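Local coordinates for SusD superfamily protein (Bacteroides thetaiotaomicron VPI-5482, PDB 3HDX) that probably binds polysaccharide at the outer membrane as a SusD-family protein, serving carbohydrate uptake and metabolism, at residues C375-L387 with V399-I413. Sequence-based numbering, arbitrary orientation.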
ATOM      1  N   CYS A 375      20.428   6.273   4.433  1.00 13.70           N
ATOM      2  CA  CYS A 375      20.711   6.805   5.774  1.00 14.55           C
ATOM      3  C   CYS A 375      20.947   5.706   6.788  1.00 15.72           C
ATOM      4  O   CYS A 375      21.904   5.775   7.590  1.00 16.35           O
ATOM      5  CB  CYS A 375      19.583   7.670   6.257  1.00 14.07           C
ATOM      6  SG  CYS A 375      19.509   9.250   5.417  1.00 17.23           S
ATOM      7  N   ALA A 376      20.096   4.679   6.750  1.00 14.44           N
ATOM      8  CA  ALA A 376      20.233   3.553   7.654  1.00 15.64           C
ATOM      9  C   ALA A 376      21.606   2.863   7.542  1.00 16.03           C
ATOM     10  O   ALA A 376      22.168   2.379   8.535  1.00 19.69           O
ATOM     11  CB  ALA A 376      19.076   2.547   7.482  1.00 14.41           C
ATOM     12  N   LEU A 377      22.129   2.852   6.323  1.00 15.03           N
ATOM     13  CA  LEU A 377      23.430   2.293   5.991  1.00 15.08           C
ATOM     14  C   LEU A 377      24.593   3.273   6.184  1.00 18.33           C
ATOM     15  O   LEU A 377      25.717   2.971   5.795  1.00 19.62           O
ATOM     16  CB  LEU A 377      23.390   1.816   4.532  1.00 15.24           C
ATOM     17  CG  LEU A 377      22.414   0.681   4.188  1.00 14.92           C
ATOM     18  CD1 LEU A 377      22.193   0.576   2.689  1.00 15.90           C
ATOM     19  CD2 LEU A 377      22.925  -0.602   4.794  1.00 14.87           C
ATOM     20  N   ASN A 378      24.330   4.415   6.826  1.00 20.58           N
ATOM     21  CA  ASN A 378      25.331   5.459   7.088  0.50 20.75           C
ATOM     22  C   ASN A 378      25.937   6.010   5.780  1.00 21.02           C
ATOM     23  O   ASN A 378      27.145   6.295   5.686  1.00 23.76           O
ATOM     24  CB  ASN A 378      26.392   4.960   8.088  0.50 21.46           C
ATOM     25  CG  ASN A 378      27.092   6.109   8.835  0.50 21.87           C
ATOM     26  OD1 ASN A 378      26.538   7.213   9.013  0.50 21.04           O
ATOM     27  ND2 ASN A 378      28.306   5.833   9.301  0.50 21.96           N
ATOM     28  N   ARG A 379      25.071   6.173   4.771  1.00 18.47           N
ATOM     29  CA  ARG A 379      25.379   6.738   3.465  1.00 18.62           C
ATOM     30  C   ARG A 379      24.453   7.929   3.196  1.00 17.40           C
ATOM     31  O   ARG A 379      23.891   8.103   2.150  1.00 18.44           O
ATOM     32  CB  ARG A 379      25.319   5.651   2.401  1.00 19.13           C
ATOM     33  CG  ARG A 379      26.435   4.624   2.592  1.00 20.37           C
ATOM     34  CD  ARG A 379      26.161   3.328   1.813  1.00 20.64           C
ATOM     35  NE  ARG A 379      25.991   3.592   0.400  1.00 20.86           N
ATOM     36  CZ  ARG A 379      25.535   2.706  -0.492  1.00 21.31           C
ATOM     37  NH1 ARG A 379      25.187   1.471  -0.118  1.00 22.43           N
ATOM     38  NH2 ARG A 379      25.388   3.057  -1.756  1.00 21.68           N
ATOM     39  N   SER A 380      24.361   8.800   4.201  1.00 19.25           N
ATOM     40  CA  SER A 380      23.486   9.980   4.150  1.00 19.39           C
ATOM     41  C   SER A 380      23.737  10.934   3.005  1.00 18.73           C
ATOM     42  O   SER A 380      22.796  11.461   2.459  1.00 18.27           O
ATOM     43  CB  SER A 380      23.545  10.716   5.496  1.00 19.91           C
ATOM     44  OG  SER A 380      23.150   9.822   6.497  1.00 21.68           O
ATOM     45  N   THR A 381      25.006  11.149   2.608  1.00 21.13           N
ATOM     46  CA  THR A 381      25.303  12.032   1.500  0.50 21.29           C
ATOM     47  C   THR A 381      24.617  11.539   0.220  1.00 20.34           C
ATOM     48  O   THR A 381      24.070  12.305  -0.528  1.00 21.90           O
ATOM     49  CB  THR A 381      26.846  12.192   1.316  0.50 22.61           C
ATOM     50  OG1 THR A 381      27.461  12.413   2.605  0.50 22.69           O
ATOM     51  CG2 THR A 381      27.125  13.329   0.394  0.50 23.54           C
ATOM     52  N   GLU A 382      24.628  10.222   0.009  1.00 19.77           N
ATOM     53  CA  GLU A 382      23.949   9.650  -1.147  1.00 19.48           C
ATOM     54  C   GLU A 382      22.411   9.745  -1.043  1.00 17.59           C
ATOM     55  O   GLU A 382      21.728   9.902  -2.053  1.00 19.15           O
ATOM     56  CB  GLU A 382      24.384   8.195  -1.321  1.00 19.89           C
ATOM     57  CG  GLU A 382      25.887   8.020  -1.613  1.00 23.39           C
ATOM     58  CD  GLU A 382      26.306   6.577  -1.504  1.00 24.62           C
ATOM     59  OE1 GLU A 382      25.737   5.821  -2.305  1.00 27.53           O
ATOM     60  OE2 GLU A 382      27.111   6.207  -0.612  1.00 26.48           O
ATOM     61  N   ALA A 383      21.865   9.681   0.176  1.00 15.48           N
ATOM     62  CA  ALA A 383      20.426   9.771   0.374  1.00 13.20           C
ATOM     63  C   ALA A 383      19.851  11.102  -0.099  1.00 14.19           C
ATOM     64  O   ALA A 383      18.719  11.166  -0.619  1.00 14.50           O
ATOM     65  CB  ALA A 383      20.091   9.563   1.858  1.00 13.46           C
ATOM     66  N   VAL A 384      20.641  12.168   0.073  1.00 14.30           N
ATOM     67  CA  VAL A 384      20.181  13.525  -0.240  1.00 15.07           C
ATOM     68  C   VAL A 384      19.772  13.669  -1.685  1.00 15.12           C
ATOM     69  O   VAL A 384      18.748  14.307  -1.959  1.00 14.76           O
ATOM     70  CB  VAL A 384      21.245  14.606   0.179  1.00 16.64           C
ATOM     71  CG1 VAL A 384      20.885  15.987  -0.364  1.00 16.98           C
ATOM     72  CG2 VAL A 384      21.409  14.645   1.710  1.00 17.47           C
ATOM     73  N   SER A 385      20.528  13.065  -2.617  1.00 15.72           N
ATOM     74  CA  SER A 385      20.152  13.197  -4.036  0.50 16.13           C
ATOM     75  C   SER A 385      18.752  12.626  -4.306  1.00 14.85           C
ATOM     76  O   SER A 385      17.992  13.223  -5.030  1.00 15.05           O
ATOM     77  CB  SER A 385      21.167  12.562  -4.981  0.50 17.89           C
ATOM     78  OG  SER A 385      21.182  11.171  -4.839  0.50 19.15           O
ATOM     79  N   TYR A 386      18.400  11.524  -3.654  1.00 14.07           N
ATOM     80  CA  TYR A 386      17.076  10.891  -3.835  1.00 12.69           C
ATOM     81  C   TYR A 386      15.956  11.741  -3.204  1.00 11.66           C
ATOM     82  O   TYR A 386      14.903  11.905  -3.789  1.00 14.09           O
ATOM     83  CB  TYR A 386      17.097   9.445  -3.333  1.00 12.68           C
ATOM     84  CG  TYR A 386      18.105   8.664  -4.150  1.00 13.41           C
ATOM     85  CD1 TYR A 386      17.858   8.381  -5.479  1.00 15.09           C
ATOM     86  CD2 TYR A 386      19.311   8.243  -3.590  1.00 14.86           C
ATOM     87  CE1 TYR A 386      18.819   7.692  -6.281  1.00 16.55           C
ATOM     88  CE2 TYR A 386      20.248   7.571  -4.336  1.00 15.95           C
ATOM     89  CZ  TYR A 386      20.004   7.296  -5.682  1.00 15.59           C
ATOM     90  OH  TYR A 386      21.003   6.645  -6.389  1.00 21.21           O
ATOM     91  N   LEU A 387      16.202  12.256  -2.014  1.00 12.26           N
ATOM     92  CA  LEU A 387      15.281  13.195  -1.367  1.00 12.60           C
ATOM     93  C   LEU A 387      15.023  14.389  -2.290  1.00 12.72           C
ATOM     94  O   LEU A 387      13.868  14.788  -2.496  1.00 12.46           O
ATOM     95  CB  LEU A 387      15.859  13.693  -0.038  1.00 12.31           C
ATOM     96  CG  LEU A 387      14.992  14.706   0.728  1.00 12.48           C
ATOM     97  CD1 LEU A 387      13.550  14.191   0.981  1.00 12.66           C
ATOM     98  CD2 LEU A 387      15.654  15.158   2.032  1.00 12.29           C
ATOM     99  N   VAL A 399      18.160  20.572  -1.031  1.00 15.16           N
ATOM    100  CA  VAL A 399      18.838  20.617   0.234  1.00 16.08           C
ATOM    101  C   VAL A 399      20.204  19.948   0.134  1.00 16.07           C
ATOM    102  O   VAL A 399      20.475  19.207  -0.805  1.00 16.54           O
ATOM    103  CB  VAL A 399      18.016  20.014   1.391  1.00 15.26           C
ATOM    104  CG1 VAL A 399      16.751  20.889   1.659  1.00 16.66           C
ATOM    105  CG2 VAL A 399      17.643  18.518   1.090  1.00 16.47           C
ATOM    106  N   SER A 400      21.059  20.268   1.104  1.00 16.66           N
ATOM    107  CA  SER A 400      22.384  19.661   1.185  0.50 17.40           C
ATOM    108  C   SER A 400      22.646  19.203   2.610  1.00 16.81           C
ATOM    109  O   SER A 400      22.200  19.801   3.604  1.00 16.58           O
ATOM    110  CB  SER A 400      23.461  20.602   0.658  0.50 18.91           C
ATOM    111  OG  SER A 400      23.565  21.708   1.509  0.50 20.81           O
ATOM    112  N   PHE A 401      23.394  18.112   2.721  1.00 17.48           N
ATOM    113  CA  PHE A 401      23.616  17.474   4.020  1.00 17.54           C
ATOM    114  C   PHE A 401      24.290  18.399   5.064  1.00 16.70           C
ATOM    115  O   PHE A 401      23.814  18.481   6.204  1.00 17.05           O
ATOM    116  CB  PHE A 401      24.355  16.131   3.806  1.00 17.95           C
ATOM    117  CG  PHE A 401      24.394  15.224   5.005  1.00 17.93           C
ATOM    118  CD1 PHE A 401      23.269  15.038   5.830  1.00 18.18           C
ATOM    119  CD2 PHE A 401      25.536  14.460   5.281  1.00 19.40           C
ATOM    120  CE1 PHE A 401      23.305  14.183   6.918  1.00 18.22           C
ATOM    121  CE2 PHE A 401      25.544  13.548   6.375  1.00 18.86           C
ATOM    122  CZ  PHE A 401      24.436  13.421   7.176  1.00 18.95           C
ATOM    123  N   LYS A 402      25.348  19.117   4.657  1.00 17.03           N
ATOM    124  CA  LYS A 402      26.040  20.003   5.615  1.00 18.06           C
ATOM    125  C   LYS A 402      25.267  21.260   5.946  1.00 16.94           C
ATOM    126  O   LYS A 402      24.951  21.517   7.121  1.00 18.03           O
ATOM    127  CB  LYS A 402      27.456  20.338   5.123  1.00 21.10           C
ATOM    128  CG  LYS A 402      28.265  21.155   6.096  1.00 25.64           C
ATOM    129  CD  LYS A 402      29.687  21.352   5.546  1.00 29.15           C
ATOM    130  CE  LYS A 402      30.457  22.366   6.369  1.00 32.34           C
ATOM    131  NZ  LYS A 402      30.476  22.082   7.849  1.00 34.95           N
ATOM    132  N   LYS A 403      24.902  22.011   4.916  1.00 17.32           N
ATOM    133  CA  LYS A 403      24.204  23.297   5.107  0.50 18.35           C
ATOM    134  C   LYS A 403      22.855  23.160   5.795  1.00 17.68           C
ATOM    135  O   LYS A 403      22.540  23.958   6.691  1.00 18.24           O
ATOM    136  CB  LYS A 403      24.029  24.019   3.771  0.50 18.84           C
ATOM    137  CG  LYS A 403      23.443  25.432   3.847  0.50 19.72           C
ATOM    138  CD  LYS A 403      23.239  26.000   2.451  0.50 19.33           C
ATOM    139  CE  LYS A 403      22.198  25.160   1.718  0.50 19.72           C
ATOM    140  NZ  LYS A 403      21.919  25.599   0.329  0.50 20.74           N
ATOM    141  N   ASP A 404      22.069  22.148   5.387  1.00 16.38           N
ATOM    142  CA  ASP A 404      20.686  22.012   5.906  1.00 16.50           C
ATOM    143  C   ASP A 404      20.485  21.039   7.051  1.00 17.12           C
ATOM    144  O   ASP A 404      19.493  21.180   7.798  1.00 17.86           O
ATOM    145  CB  ASP A 404      19.753  21.708   4.746  1.00 17.35           C
ATOM    146  CG  ASP A 404      19.807  22.776   3.705  1.00 17.60           C
ATOM    147  OD1 ASP A 404      19.643  23.952   4.100  1.00 20.78           O
ATOM    148  OD2 ASP A 404      19.960  22.505   2.512  1.00 17.75           O
ATOM    149  N   PHE A 405      21.417  20.097   7.223  1.00 16.37           N
ATOM    150  CA  PHE A 405      21.279  19.073   8.299  1.00 16.76           C
ATOM    151  C   PHE A 405      22.468  18.992   9.216  1.00 17.07           C
ATOM    152  O   PHE A 405      22.443  18.187  10.152  1.00 18.23           O
ATOM    153  CB  PHE A 405      20.961  17.688   7.694  1.00 17.22           C
ATOM    154  CG  PHE A 405      19.768  17.700   6.794  1.00 16.09           C
ATOM    155  CD1 PHE A 405      18.471  17.630   7.326  1.00 16.77           C
ATOM    156  CD2 PHE A 405      19.932  17.838   5.414  1.00 16.77           C
ATOM    157  CE1 PHE A 405      17.361  17.711   6.468  1.00 18.31           C
ATOM    158  CE2 PHE A 405      18.847  17.900   4.578  1.00 16.94           C
ATOM    159  CZ  PHE A 405      17.554  17.835   5.092  1.00 18.14           C
ATOM    160  N   GLY A 406      23.488  19.824   9.000  1.00 18.49           N
ATOM    161  CA  GLY A 406      24.711  19.782   9.818  1.00 18.84           C
ATOM    162  C   GLY A 406      25.410  18.434   9.810  1.00 19.14           C
ATOM    163  O   GLY A 406      26.019  18.067  10.814  1.00 20.56           O
ATOM    164  N   ASN A 407      25.292  17.688   8.694  1.00 18.40           N
ATOM    165  CA  ASN A 407      25.823  16.336   8.575  1.00 18.97           C
ATOM    166  C   ASN A 407      25.276  15.373   9.652  1.00 19.86           C
ATOM    167  O   ASN A 407      25.925  14.394  10.002  1.00 21.45           O
ATOM    168  CB  ASN A 407      27.377  16.343   8.534  1.00 21.21           C
ATOM    169  CG  ASN A 407      27.941  17.030   7.273  1.00 22.71           C
ATOM    170  OD1 ASN A 407      27.303  17.095   6.241  1.00 24.58           O
ATOM    171  ND2 ASN A 407      29.168  17.520   7.367  1.00 27.22           N
ATOM    172  N   ASN A 408      24.055  15.632  10.114  1.00 18.61           N
ATOM    173  CA  ASN A 408      23.415  14.839  11.171  1.00 18.01           C
ATOM    174  C   ASN A 408      22.483  13.827  10.481  1.00 17.42           C
ATOM    175  O   ASN A 408      21.451  14.214   9.921  1.00 17.60           O
ATOM    176  CB  ASN A 408      22.688  15.730  12.161  1.00 19.72           C
ATOM    177  CG  ASN A 408      22.120  14.965  13.327  1.00 21.51           C
ATOM    178  OD1 ASN A 408      21.399  14.009  13.147  1.00 21.60           O
ATOM    179  ND2 ASN A 408      22.429  15.410  14.553  1.00 25.33           N
ATOM    180  N   ARG A 409      22.865  12.560  10.561  1.00 17.67           N
ATOM    181  CA  ARG A 409      22.114  11.428   9.950  1.00 17.81           C
ATOM    182  C   ARG A 409      20.662  11.382  10.434  1.00 16.13           C
ATOM    183  O   ARG A 409      19.743  11.226   9.625  1.00 14.59           O
ATOM    184  CB  ARG A 409      22.821  10.080  10.261  1.00 19.65           C
ATOM    185  CG  ARG A 409      22.107   8.783   9.867  1.00 23.83           C
ATOM    186  CD  ARG A 409      22.898   7.538  10.463  1.00 25.55           C
ATOM    187  NE  ARG A 409      22.175   6.246  10.457  1.00 29.65           N
ATOM    188  CZ  ARG A 409      21.374   5.755  11.429  1.00 31.38           C
ATOM    189  NH1 ARG A 409      21.138   6.413  12.574  1.00 32.75           N
ATOM    190  NH2 ARG A 409      20.796   4.558  11.263  1.00 32.36           N
ATOM    191  N   GLU A 410      20.449  11.577  11.732  1.00 16.59           N
ATOM    192  CA  GLU A 410      19.106  11.480  12.298  0.50 15.89           C
ATOM    193  C   GLU A 410      18.228  12.669  11.829  1.00 15.91           C
ATOM    194  O   GLU A 410      17.038  12.490  11.541  1.00 14.38           O
ATOM    195  CB  GLU A 410      19.171  11.316  13.811  0.50 17.96           C
ATOM    196  CG  GLU A 410      19.766   9.978  14.255  0.50 19.96           C
ATOM    197  CD  GLU A 410      21.297   9.853  14.099  0.50 21.20           C
ATOM    198  OE1 GLU A 410      22.047  10.865  14.206  0.50 22.57           O
ATOM    199  OE2 GLU A 410      21.761   8.734  13.820  0.50 23.82           O
ATOM    200  N   SER A 411      18.829  13.853  11.688  1.00 14.79           N
ATOM    201  CA  SER A 411      18.097  15.029  11.187  0.50 15.01           C
ATOM    202  C   SER A 411      17.617  14.751   9.760  1.00 14.76           C
ATOM    203  O   SER A 411      16.475  15.093   9.400  1.00 14.64           O
ATOM    204  CB  SER A 411      18.953  16.310  11.188  0.50 14.47           C
ATOM    205  OG  SER A 411      19.311  16.714  12.500  0.50 13.95           O
ATOM    206  N   LEU A 412      18.490  14.149   8.934  1.00 13.20           N
ATOM    207  CA  LEU A 412      18.124  13.801   7.556  1.00 13.25           C
ATOM    208  C   LEU A 412      17.057  12.701   7.527  1.00 12.58           C
ATOM    209  O   LEU A 412      16.099  12.791   6.760  1.00 12.63           O
ATOM    210  CB  LEU A 412      19.377  13.431   6.742  1.00 13.31           C
ATOM    211  CG  LEU A 412      19.119  12.984   5.283  1.00 13.56           C
ATOM    212  CD1 LEU A 412      18.367  14.108   4.554  1.00 13.73           C
ATOM    213  CD2 LEU A 412      20.426  12.656   4.539  1.00 14.58           C
ATOM    214  N   ILE A 413      17.210  11.676   8.364  1.00 12.14           N
ATOM    215  CA  ILE A 413      16.161  10.620   8.459  1.00 12.17           C
ATOM    216  C   ILE A 413      14.810  11.240   8.807  1.00 13.19           C
ATOM    217  O   ILE A 413      13.825  10.978   8.117  1.00 11.69           O
ATOM    218  CB  ILE A 413      16.528   9.507   9.475  1.00 13.37           C
ATOM    219  CG1 ILE A 413      17.686   8.671   8.957  1.00 13.00           C
ATOM    220  CG2 ILE A 413      15.280   8.611   9.815  1.00 13.29           C
ATOM    221  CD1 ILE A 413      18.361   7.832  10.070  1.00 11.86           C
TER
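Val399 meets helix 380-387 twice: its CG2 touches Leu387 CD2, and its O lies 3.3 Å from Val384 CG1. Phe401, with CG anti to its backbone N (chi1 -167°), lays one ring face against Ser380, whose CB stands 3.8 Å from the ring centroid in a CH-pi contact, while Asn407 CA sits over the centre of the opposite face. Arg409 runs out extended from CG to NE, which donates a bent hydrogen bond (2.9 Å, 138°) to Cys375 O from above the carbonyl plane. Asn378 N reaches that oxygen from the opposite face, as part of the Schellman motif that ends helix 363-376. Glu410 OE2, in one of two conformers, lies in the guanidinium plane and takes a salt bridge from Arg409 NH1 at 2.7 Å; Ile413 CD1 covers one guanidinium face. A methionine in place of Arg409 would probably leave Cys375 O without its second donor and, in that conformer, Glu410 without its charged mate. Leu412 enters as a single knob among Cys375, ending helix 363-376, and Ser380, Ala383 and Val384, starting helix 380-391, its CD2 3.6 Å from Val384 CG2. Ile413 CG1 presses tightly on Cys375 CB at 3.4 Å. With segments 380-387 and 409-413 at 20°, the knob joins helix 380-391 to helix 409-423, helix 401-405 between them in sequence, in the TPR-like architecture of the SusD family.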